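Cobalamin biosynthesis protein CobN (Mycobacterium tuberculosis, PDB 7C6O) probably serves as the large, catalytic subunit of the cobaltochelatase that inserts cobalt into a corrin ring during aerobic cobalamin biosynthesis. Local coordinates at residues R360-P364 with A365-V369; I808-V811 with L812-L815; L955-A958 with V959-V962; L965-A969 with E970-V974. All coordinates share one frame; numbering follows the deposited sequence. Where two conformers were deposited one is given.

Contact 1. Residues R360-P364 with A365-V369; sequences RQVAP and ADKRV
Ala363 and Asp366 close the first of two overlapping type I beta turns, a local contact that turns the chain between helix 343-361 and strand 369-373. Asp366 N donates to Ala363 O at 3.0 Å. One residue further on, Lys367 N reaches Pro364 O at 3.3 Å and closes the second turn. In both bonds the N-H arrives above the carbonyl plane, 51° out of it in the first and 72° in the second. Pro364 takes the second position of the first turn, where its ring restrains phi to the value the turn needs.

Water ties down both turns. One molecule accepts from Ala363 N and donates to Asp366 OD2 at 2.7 Å; another donates to Pro364 O and to Lys367 O.

Beneath the bend, Val362 packs with its CG1 branch 3.7 Å from Lys367 CA, while its CB lies under the aliphatic end of the lysine. Lys367 starts with CG anti to the backbone N (chi1 -171°) and bends at chi3, which folds the chain back along Val362. Its buried ammonium group then finds carbonyl oxygens: Leu359 O at the end of the preceding helix and Leu815 O from helix 807-815 both accept hydrogen bonds from it, and Asp816 forms a long, weak ion pair. Within the loop itself the bond is weak, from Lys367 NZ to Val362 O at 3.1 Å, with CE of the same lysine 3.2 Å from that oxygen.

Contact 2. Residues I808-V811 with L812-L815; sequences IEQV and LRAL
Leu812 lays its CG against the carbonyl of Ile808, one turn earlier in alpha helix 807-815, 3.4 Å from Ile808 O, and its own backbone N bonds to that same oxygen. This is the ordinary i to i+4 pattern, which also joins Arg813 to Glu809, Ala814 to Gln810 and Leu815 to Val811.

Leu812 and Val811 belong to the buried side of the helix. Leu812 faces Met402 of helix 391-405. Val811 meets Leu398 of that helix as well as Pro589 and Val610, from two strands of the neighbouring sheet. Along the helix its CG1 comes 4.3 Å from Leu815 CD1, a loose apolar touch that carries the buried stripe one turn further.

Arg813 lies on the polar side. Its CG passes 3.9 Å from Glu809 OE1, the two side chains crossing at about a right angle, but the acid is engaged elsewhere, through OE2 in a salt bridge with Arg405. Gln810 instead runs alongside the arginine, pointing the same way. A bend at chi3 (66°) turns the guanidinium so that Phe819 O also takes a bond from NH1 while Asp280 pairs with NH2. The amide and guanidinium planes stand 79° apart, yet the oxygen sits at the guanidinium edge, in its plane: Arg813 NH1 donates to Gln810 OE1 at 2.9 Å.

Contact 3. Residues L955-A958 with V959-V962; sequences LDDA and VRLV
Arg960 leans back over the preceding turn of helix 949-963 toward Asp956 and Asp957. Its CB and CG each lie 3.7 Å from Asp956 O, the carbonyl that also accepts the Arg960 backbone N in the helical pattern. CD passes 4.2 Å from Asp956 OD2, and then a bend at chi3 (-77°) swings the guanidinium across the helix surface, with Asp957 CA and Asp956 O over one face. Arg960 NE makes a weak hydrogen bond to Asp956 OD2 at 3.0 Å, and Arg960 NH2 meets the same oxygen at 3.1 Å. For the NH2 bond, the oxygen lies near the guanidinium plane but is approached from well above its own carboxylate plane.

NH2 also pairs with Asp957 OD1, whose carboxylate stands at 90° to the guanidinium; the modelled separation is too short to be taken literally. Neither acid depends on Arg960 alone: Asp956 OD1 bridges to Arg989 and Asp957 OD1 to Arg1036. The close approach of Arg1036 to Arg960 is thus probably offset by the Asp957 carboxylate, which pairs with both. The result is a helical salt-bridge network with i to i+3 and i to i+4 spacings.

Contact 4. Residues L965-A969 with E970-V974; sequences LDEAA and EDNYV
Asn972 ND2 donates to Glu967 OE1 at 2.8 Å, the one hydrogen bond between side chains of the two segments in this loop between helices 949-963 and 973-985. It is not a straight bond: the N-H...acceptor angle is 133°, and the oxygen is met from above the carboxylate plane. The two side chains cross at about a right angle. Glu967 OE1 is shared with Arg933 in a salt bridge, and Asn972 ND2 gives a further bond to Val962 O, near the end of the preceding helix. With CG anti to the backbone N (chi1 -171°), Asn972 turns its other amide atom, OD1, to Arg975 N, capping the new helix as its N-cap residue.

The backbone between them winds through two overlapping type I beta turns. Asp971 N bonds to Ala968 O at 3.0 Å, and Asn972 N bonds to Ala969 O at 3.3 Å, each from above the carbonyl plane. Water fills in round the bend: one molecule links Glu967 O with Asn972 O, and another accepts from Ala968 N while donating to Asp971 OD2 at 2.6 Å.

Packing is modest. Glu967 CB and Asn972 CB are 4.0 Å apart, and Ala969 O lies at the edge of the Tyr973 ring, in its plane, 3.4 Å from CD1.

Few apolar atoms meet, consistent with a surface loop held mainly by polar contacts. The arginine beside Glu967 would probably stabilise its negative charge, and the buried asparagine joins the end of one helix to the start of the next.

The four contacts form two pairs on opposite sides of the chain's centre, contacts 1 and 3 being about 55 Å apart between centres. Contact 1 touches contact 2 where Lys367 meets the end of helix 807-815 and Val369 packs on Leu815; both are partly buried. Contact 3 is buried and contact 4 lies at the surface, yet they adjoin, since 973-985 is the next helix after 949-963 and Val974 packs on Val962. Contacts 1 and 4 share overlapping turns and bridging waters, whereas contacts 2 and 3 are single helices whose polar sides differ: an amide meets arginine in contact 2, two carboxylates in contact 3.

Contact 1. Residues R360-P364 with A365-V369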
loop_
_atom_site.group_PDB
_atom_site.type_symbol
_atom_site.label_atom_id
_atom_site.label_comp_id
_atom_site.label_asym_id
_atom_site.label_seq_id
_atom_site.Cartn_x
_atom_site.Cartn_y
_atom_site.Cartn_z
ATOM N N ARG A 360 4.476 21.540 -17.196
ATOM C CA ARG A 360 5.541 22.534 -17.101
ATOM C C ARG A 360 5.298 23.703 -18.047
ATOM O O ARG A 360 5.773 24.815 -17.792
ATOM C CB ARG A 360 6.892 21.887 -17.392
ATOM C CG ARG A 360 8.097 22.760 -17.069
ATOM C CD ARG A 360 8.378 22.783 -15.576
ATOM N NE ARG A 360 8.590 21.431 -15.064
ATOM C CZ ARG A 360 9.756 20.793 -15.098
ATOM N NH1 ARG A 360 10.826 21.386 -15.614
ATOM N NH2 ARG A 360 9.855 19.562 -14.616
ATOM N N GLN A 361 4.546 23.477 -19.121
ATOM C CA GLN A 361 4.330 24.493 -20.142
ATOM C C GLN A 361 3.178 25.437 -19.825
ATOM O O GLN A 361 3.095 26.510 -20.432
ATOM C CB GLN A 361 4.067 23.830 -21.498
ATOM C CG GLN A 361 5.177 22.909 -21.981
ATOM C CD GLN A 361 4.806 22.181 -23.263
ATOM O OE1 GLN A 361 3.677 22.289 -23.749
ATOM N NE2 GLN A 361 5.755 21.435 -23.817
ATOM N N VAL A 362 2.293 25.071 -18.904
ATOM C CA VAL A 362 1.098 25.854 -18.609
ATOM C C VAL A 362 1.367 26.708 -17.376
ATOM O O VAL A 362 1.660 26.182 -16.296
ATOM C CB VAL A 362 -0.127 24.950 -18.403
ATOM C CG1 VAL A 362 -1.372 25.788 -18.141
ATOM C CG2 VAL A 362 -0.328 24.052 -19.614
ATOM N N ALA A 363 1.267 28.026 -17.539
ATOM C CA ALA A 363 1.475 28.937 -16.426
ATOM C C ALA A 363 0.337 28.804 -15.415
ATOM O O ALA A 363 -0.772 28.398 -15.770
ATOM C CB ALA A 363 1.561 30.377 -16.925
ATOM N N PRO A 364 0.593 29.133 -14.143
ATOM C CA PRO A 364 -0.476 29.044 -13.133
ATOM C C PRO A 364 -1.761 29.756 -13.523
ATOM O O PRO A 364 -2.852 29.250 -13.232
ATOM C CB PRO A 364 0.175 29.680 -11.898
ATOM C CG PRO A 364 1.618 29.365 -12.054
ATOM C CD PRO A 364 1.899 29.441 -13.533
ATOM N N ALA A 365 -1.664 30.911 -14.189
ATOM C CA ALA A 365 -2.857 31.676 -14.534
ATOM C C ALA A 365 -3.749 30.953 -15.534
ATOM O O ALA A 365 -4.944 31.256 -15.608
ATOM C CB ALA A 365 -2.463 33.045 -15.089
ATOM N N ASP A 366 -3.201 30.012 -16.302
ATOM C CA ASP A 366 -3.958 29.279 -17.308
ATOM C C ASP A 366 -4.252 27.839 -16.909
ATOM O O ASP A 366 -4.897 27.118 -17.678
ATOM C CB ASP A 366 -3.202 29.285 -18.641
ATOM C CG ASP A 366 -2.849 30.683 -19.102
ATOM O OD1 ASP A 366 -3.733 31.566 -19.056
ATOM O OD2 ASP A 366 -1.684 30.899 -19.498
ATOM N N LYS A 367 -3.803 27.403 -15.738
ATOM C CA LYS A 367 -3.869 25.997 -15.363
ATOM C C LYS A 367 -5.213 25.679 -14.719
ATOM O O LYS A 367 -5.630 26.349 -13.768
ATOM C CB LYS A 367 -2.724 25.652 -14.411
ATOM C CG LYS A 367 -2.579 24.168 -14.122
ATOM C CD LYS A 367 -1.178 23.844 -13.630
ATOM C CE LYS A 367 -0.155 24.032 -14.738
ATOM N NZ LYS A 367 1.242 23.917 -14.241
ATOM N N ARG A 368 -5.888 24.660 -15.249
ATOM C CA ARG A 368 -7.167 24.207 -14.722
ATOM C C ARG A 368 -6.938 22.991 -13.832
ATOM O O ARG A 368 -6.297 22.020 -14.249
ATOM C CB ARG A 368 -8.140 23.879 -15.857
ATOM C CG ARG A 368 -8.534 25.099 -16.687
ATOM C CD ARG A 368 -9.494 24.738 -17.813
ATOM N NE ARG A 368 -8.928 23.740 -18.715
ATOM C CZ ARG A 368 -8.254 24.023 -19.825
ATOM N NH1 ARG A 368 -8.056 25.284 -20.187
ATOM N NH2 ARG A 368 -7.777 23.039 -20.578
ATOM N N VAL A 369 -7.456 23.053 -12.609
ATOM C CA VAL A 369 -7.227 22.017 -11.609
ATOM C C VAL A 369 -8.562 21.561 -11.042
ATOM O O VAL A 369 -9.428 22.383 -10.721
ATOM C CB VAL A 369 -6.308 22.518 -10.474
ATOM C CG1 VAL A 369 -6.048 21.404 -9.466
ATOM C CG2 VAL A 369 -5.000 23.055 -11.043
HETATM O O HOH W 1 0.332 29.195 -19.965
HETATM O O HOH W 2 -5.445 28.982 -12.996
#

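Contact 2. Residues I808-V811 with L812-L815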
loop_
_atom_site.group_PDB
_atom_site.type_symbol
_atom_site.label_atom_id
_atom_site.label_comp_id
_atom_site.label_asym_id
_atom_site.label_seq_id
_atom_site.Cartn_x
_atom_site.Cartn_y
_atom_site.Cartn_z
ATOM N N ILE A 808 2.750 21.762 0.890
ATOM C CA ILE A 808 1.956 22.468 -0.109
ATOM C C ILE A 808 2.836 22.898 -1.276
ATOM O O ILE A 808 2.413 22.858 -2.439
ATOM C CB ILE A 808 1.225 23.658 0.538
ATOM C CG1 ILE A 808 0.096 23.153 1.441
ATOM C CG2 ILE A 808 0.676 24.593 -0.523
ATOM C CD1 ILE A 808 -0.703 24.255 2.104
ATOM N N GLU A 809 4.080 23.290 -0.992
ATOM C CA GLU A 809 5.006 23.622 -2.069
ATOM C C GLU A 809 5.209 22.435 -3.003
ATOM O O GLU A 809 5.308 22.607 -4.223
ATOM C CB GLU A 809 6.342 24.089 -1.494
ATOM C CG GLU A 809 7.322 24.607 -2.540
ATOM C CD GLU A 809 6.699 25.654 -3.451
ATOM O OE1 GLU A 809 6.680 25.440 -4.682
ATOM O OE2 GLU A 809 6.218 26.683 -2.934
ATOM N N GLN A 810 5.248 21.218 -2.451
ATOM C CA GLN A 810 5.452 20.044 -3.294
ATOM C C GLN A 810 4.212 19.716 -4.117
ATOM O O GLN A 810 4.334 19.176 -5.221
ATOM C CB GLN A 810 5.870 18.845 -2.442
ATOM C CG GLN A 810 7.303 18.917 -1.923
ATOM C CD GLN A 810 8.347 18.779 -3.026
ATOM O OE1 GLN A 810 8.041 18.365 -4.144
ATOM N NE2 GLN A 810 9.588 19.125 -2.710
ATOM N N VAL A 811 3.017 20.027 -3.605
ATOM C CA VAL A 811 1.817 19.915 -4.432
ATOM C C VAL A 811 1.896 20.883 -5.605
ATOM O O VAL A 811 1.555 20.537 -6.742
ATOM C CB VAL A 811 0.550 20.149 -3.587
ATOM C CG1 VAL A 811 -0.678 20.234 -4.483
ATOM C CG2 VAL A 811 0.384 19.044 -2.553
ATOM N N LEU A 812 2.365 22.109 -5.350
ATOM C CA LEU A 812 2.530 23.078 -6.429
ATOM C C LEU A 812 3.601 22.630 -7.418
ATOM O O LEU A 812 3.440 22.808 -8.631
ATOM C CB LEU A 812 2.871 24.451 -5.851
ATOM C CG LEU A 812 1.791 25.089 -4.973
ATOM C CD1 LEU A 812 2.235 26.449 -4.453
ATOM C CD2 LEU A 812 0.487 25.209 -5.744
ATOM N N ARG A 813 4.700 22.052 -6.923
ATOM C CA ARG A 813 5.718 21.519 -7.825
ATOM C C ARG A 813 5.149 20.405 -8.693
ATOM O O ARG A 813 5.445 20.327 -9.892
ATOM C CB ARG A 813 6.925 21.009 -7.032
ATOM C CG ARG A 813 7.735 22.091 -6.329
ATOM C CD ARG A 813 9.060 21.546 -5.784
ATOM N NE ARG A 813 9.969 21.121 -6.849
ATOM C CZ ARG A 813 10.354 19.864 -7.059
ATOM N NH1 ARG A 813 9.925 18.891 -6.265
ATOM N NH2 ARG A 813 11.179 19.579 -8.058
ATOM N N ALA A 814 4.330 19.531 -8.101
ATOM C CA ALA A 814 3.732 18.444 -8.867
ATOM C C ALA A 814 2.772 18.976 -9.922
ATOM O O ALA A 814 2.725 18.456 -11.044
ATOM C CB ALA A 814 3.019 17.472 -7.927
ATOM N N LEU A 815 2.001 20.015 -9.581
ATOM C CA LEU A 815 1.133 20.660 -10.560
ATOM C C LEU A 815 1.929 21.302 -11.685
ATOM O O LEU A 815 1.378 21.538 -12.766
ATOM C CB LEU A 815 0.259 21.710 -9.875
ATOM C CG LEU A 815 -0.905 21.191 -9.032
ATOM C CD1 LEU A 815 -1.448 22.292 -8.132
ATOM C CD2 LEU A 815 -2.003 20.647 -9.934
#

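Contact 3. Residues L955-A958 with V959-V962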
loop_
_atom_site.group_PDB
_atom_site.type_symbol
_atom_site.label_atom_id
_atom_site.label_comp_id
_atom_site.label_asym_id
_atom_site.label_seq_id
_atom_site.Cartn_x
_atom_site.Cartn_y
_atom_site.Cartn_z
ATOM N N LEU A 955 2.849 -18.277 2.549
ATOM C CA LEU A 955 2.004 -18.775 3.629
ATOM C C LEU A 955 1.297 -20.063 3.226
ATOM O O LEU A 955 1.150 -20.980 4.043
ATOM C CB LEU A 955 0.990 -17.710 4.046
ATOM C CG LEU A 955 1.570 -16.452 4.697
ATOM C CD1 LEU A 955 0.459 -15.484 5.062
ATOM C CD2 LEU A 955 2.397 -16.807 5.928
ATOM N N ASP A 956 0.856 -20.154 1.971
ATOM C CA ASP A 956 0.244 -21.392 1.501
ATOM C C ASP A 956 1.247 -22.541 1.521
ATOM O O ASP A 956 0.907 -23.662 1.917
ATOM C CB ASP A 956 -0.327 -21.195 0.097
ATOM C CG ASP A 956 -1.096 -22.410 -0.393
ATOM O OD1 ASP A 956 -1.959 -22.911 0.357
ATOM O OD2 ASP A 956 -0.849 -22.853 -1.533
ATOM N N ASP A 957 2.491 -22.275 1.109
ATOM C CA ASP A 957 3.530 -23.301 1.173
ATOM C C ASP A 957 3.748 -23.788 2.600
ATOM O O ASP A 957 3.978 -24.981 2.828
ATOM C CB ASP A 957 4.843 -22.766 0.600
ATOM C CG ASP A 957 4.821 -22.644 -0.911
ATOM O OD1 ASP A 957 3.888 -23.175 -1.550
ATOM O OD2 ASP A 957 5.748 -22.010 -1.461
ATOM N N ALA A 958 3.680 -22.878 3.576
ATOM C CA ALA A 958 3.942 -23.262 4.960
ATOM C C ALA A 958 2.842 -24.162 5.506
ATOM O O ALA A 958 3.126 -25.137 6.212
ATOM C CB ALA A 958 4.097 -22.016 5.832
ATOM N N VAL A 959 1.583 -23.846 5.198
ATOM C CA VAL A 959 0.468 -24.679 5.643
ATOM C C VAL A 959 0.592 -26.085 5.071
ATOM O O VAL A 959 0.483 -27.083 5.794
ATOM C CB VAL A 959 -0.875 -24.035 5.251
ATOM C CG1 VAL A 959 -2.020 -24.999 5.536
ATOM C CG2 VAL A 959 -1.072 -22.725 5.988
ATOM N N ARG A 960 0.807 -26.184 3.757
ATOM C CA ARG A 960 0.947 -27.494 3.132
ATOM C C ARG A 960 2.189 -28.220 3.631
ATOM O O ARG A 960 2.176 -29.450 3.760
ATOM C CB ARG A 960 0.975 -27.346 1.610
ATOM C CG ARG A 960 -0.384 -27.020 1.011
ATOM C CD ARG A 960 -0.324 -26.881 -0.503
ATOM N NE ARG A 960 0.241 -25.598 -0.907
ATOM C CZ ARG A 960 1.471 -25.435 -1.378
ATOM N NH1 ARG A 960 2.276 -26.480 -1.518
ATOM N NH2 ARG A 960 1.892 -24.226 -1.716
ATOM N N LEU A 961 3.259 -27.478 3.921
ATOM C CA LEU A 961 4.465 -28.072 4.490
ATOM C C LEU A 961 4.146 -28.830 5.774
ATOM O O LEU A 961 4.429 -30.028 5.892
ATOM C CB LEU A 961 5.502 -26.977 4.753
ATOM C CG LEU A 961 6.999 -27.258 4.594
ATOM C CD1 LEU A 961 7.803 -26.057 5.074
ATOM C CD2 LEU A 961 7.437 -28.519 5.325
ATOM N N VAL A 962 3.545 -28.144 6.751
ATOM C CA VAL A 962 3.299 -28.766 8.047
ATOM C C VAL A 962 2.108 -29.713 8.026
ATOM O O VAL A 962 2.043 -30.624 8.861
ATOM C CB VAL A 962 3.095 -27.706 9.142
ATOM C CG1 VAL A 962 4.348 -26.875 9.300
ATOM C CG2 VAL A 962 1.897 -26.819 8.827
#

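Contact 4. Residues L965-A969 with E970-V974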
loop_
_atom_site.group_PDB
_atom_site.type_symbol
_atom_site.label_atom_id
_atom_site.label_comp_id
_atom_site.label_asym_id
_atom_site.label_seq_id
_atom_site.Cartn_x
_atom_site.Cartn_y
_atom_site.Cartn_z
ATOM N N LEU A 965 3.631 -33.204 7.311
ATOM C CA LEU A 965 4.562 -33.832 8.238
ATOM C C LEU A 965 3.856 -34.923 9.033
ATOM O O LEU A 965 2.775 -34.701 9.586
ATOM C CB LEU A 965 5.154 -32.787 9.185
ATOM C CG LEU A 965 5.986 -31.670 8.551
ATOM C CD1 LEU A 965 6.391 -30.639 9.597
ATOM C CD2 LEU A 965 7.211 -32.237 7.852
ATOM N N ASP A 966 4.466 -36.105 9.092
ATOM C CA ASP A 966 3.878 -37.236 9.809
ATOM C C ASP A 966 4.054 -36.995 11.304
ATOM O O ASP A 966 5.051 -37.392 11.912
ATOM C CB ASP A 966 4.516 -38.548 9.371
ATOM C CG ASP A 966 3.643 -39.753 9.675
ATOM O OD1 ASP A 966 2.718 -39.628 10.507
ATOM O OD2 ASP A 966 3.880 -40.826 9.082
ATOM N N GLU A 967 3.069 -36.329 11.901
ATOM C CA GLU A 967 3.092 -35.990 13.316
ATOM C C GLU A 967 1.746 -36.326 13.943
ATOM O O GLU A 967 0.717 -36.391 13.265
ATOM C CB GLU A 967 3.423 -34.504 13.531
ATOM C CG GLU A 967 4.826 -34.116 13.074
ATOM C CD GLU A 967 5.026 -32.612 12.989
ATOM O OE1 GLU A 967 4.021 -31.868 13.050
ATOM O OE2 GLU A 967 6.190 -32.176 12.856
ATOM N N ALA A 968 1.768 -36.543 15.255
ATOM C CA ALA A 968 0.553 -36.874 15.981
ATOM C C ALA A 968 -0.388 -35.674 16.034
ATOM O O ALA A 968 0.026 -34.516 15.917
ATOM C CB ALA A 968 0.885 -37.345 17.397
ATOM N N ALA A 969 -1.679 -35.971 16.212
ATOM C CA ALA A 969 -2.683 -34.914 16.263
ATOM C C ALA A 969 -2.416 -33.951 17.413
ATOM O O ALA A 969 -2.603 -32.736 17.272
ATOM C CB ALA A 969 -4.079 -35.522 16.382
ATOM N N GLU A 970 -1.968 -34.473 18.559
ATOM C CA GLU A 970 -1.673 -33.616 19.701
ATOM C C GLU A 970 -0.482 -32.700 19.450
ATOM O O GLU A 970 -0.293 -31.738 20.201
ATOM C CB GLU A 970 -1.418 -34.460 20.952
ATOM C CG GLU A 970 -2.680 -34.944 21.640
ATOM C CD GLU A 970 -2.474 -35.192 23.122
ATOM O OE1 GLU A 970 -1.306 -35.213 23.565
ATOM O OE2 GLU A 970 -3.479 -35.358 23.846
ATOM N N ASP A 971 0.321 -32.974 18.423
ATOM C CA ASP A 971 1.471 -32.144 18.091
ATOM C C ASP A 971 1.230 -31.232 16.894
ATOM O O ASP A 971 2.031 -30.321 16.664
ATOM C CB ASP A 971 2.698 -33.018 17.797
ATOM C CG ASP A 971 3.138 -33.837 18.996
ATOM O OD1 ASP A 971 2.958 -33.370 20.140
ATOM O OD2 ASP A 971 3.671 -34.948 18.786
ATOM N N ASN A 972 0.158 -31.451 16.131
ATOM C CA ASN A 972 -0.002 -30.782 14.838
ATOM C C ASN A 972 -1.501 -30.645 14.563
ATOM O O ASN A 972 -2.126 -31.548 14.004
ATOM C CB ASN A 972 0.705 -31.566 13.740
ATOM C CG ASN A 972 0.763 -30.817 12.423
ATOM O OD1 ASN A 972 -0.064 -29.949 12.143
ATOM N ND2 ASN A 972 1.742 -31.163 11.596
ATOM N N TYR A 973 -2.061 -29.496 14.950
ATOM C CA TYR A 973 -3.483 -29.263 14.722
ATOM C C TYR A 973 -3.779 -29.031 13.246
ATOM O O TYR A 973 -4.901 -29.292 12.792
ATOM C CB TYR A 973 -3.972 -28.073 15.552
ATOM C CG TYR A 973 -3.813 -28.238 17.052
ATOM C CD1 TYR A 973 -3.609 -29.490 17.621
ATOM C CD2 TYR A 973 -3.876 -27.139 17.898
ATOM C CE1 TYR A 973 -3.462 -29.640 18.990
ATOM C CE2 TYR A 973 -3.733 -27.278 19.268
ATOM C CZ TYR A 973 -3.526 -28.531 19.808
ATOM O OH TYR A 973 -3.385 -28.672 21.169
ATOM N N VAL A 974 -2.795 -28.542 12.487
ATOM C CA VAL A 974 -2.980 -28.341 11.051
ATOM C C VAL A 974 -3.252 -29.673 10.366
ATOM O O VAL A 974 -4.254 -29.838 9.658
ATOM C CB VAL A 974 -1.753 -27.642 10.440
ATOM C CG1 VAL A 974 -1.945 -27.444 8.941
ATOM C CG2 VAL A 974 -1.494 -26.316 11.133
HETATM O O HOH W 3 -1.702 -34.248 13.210
HETATM O O HOH W 4 4.481 -36.096 16.626
#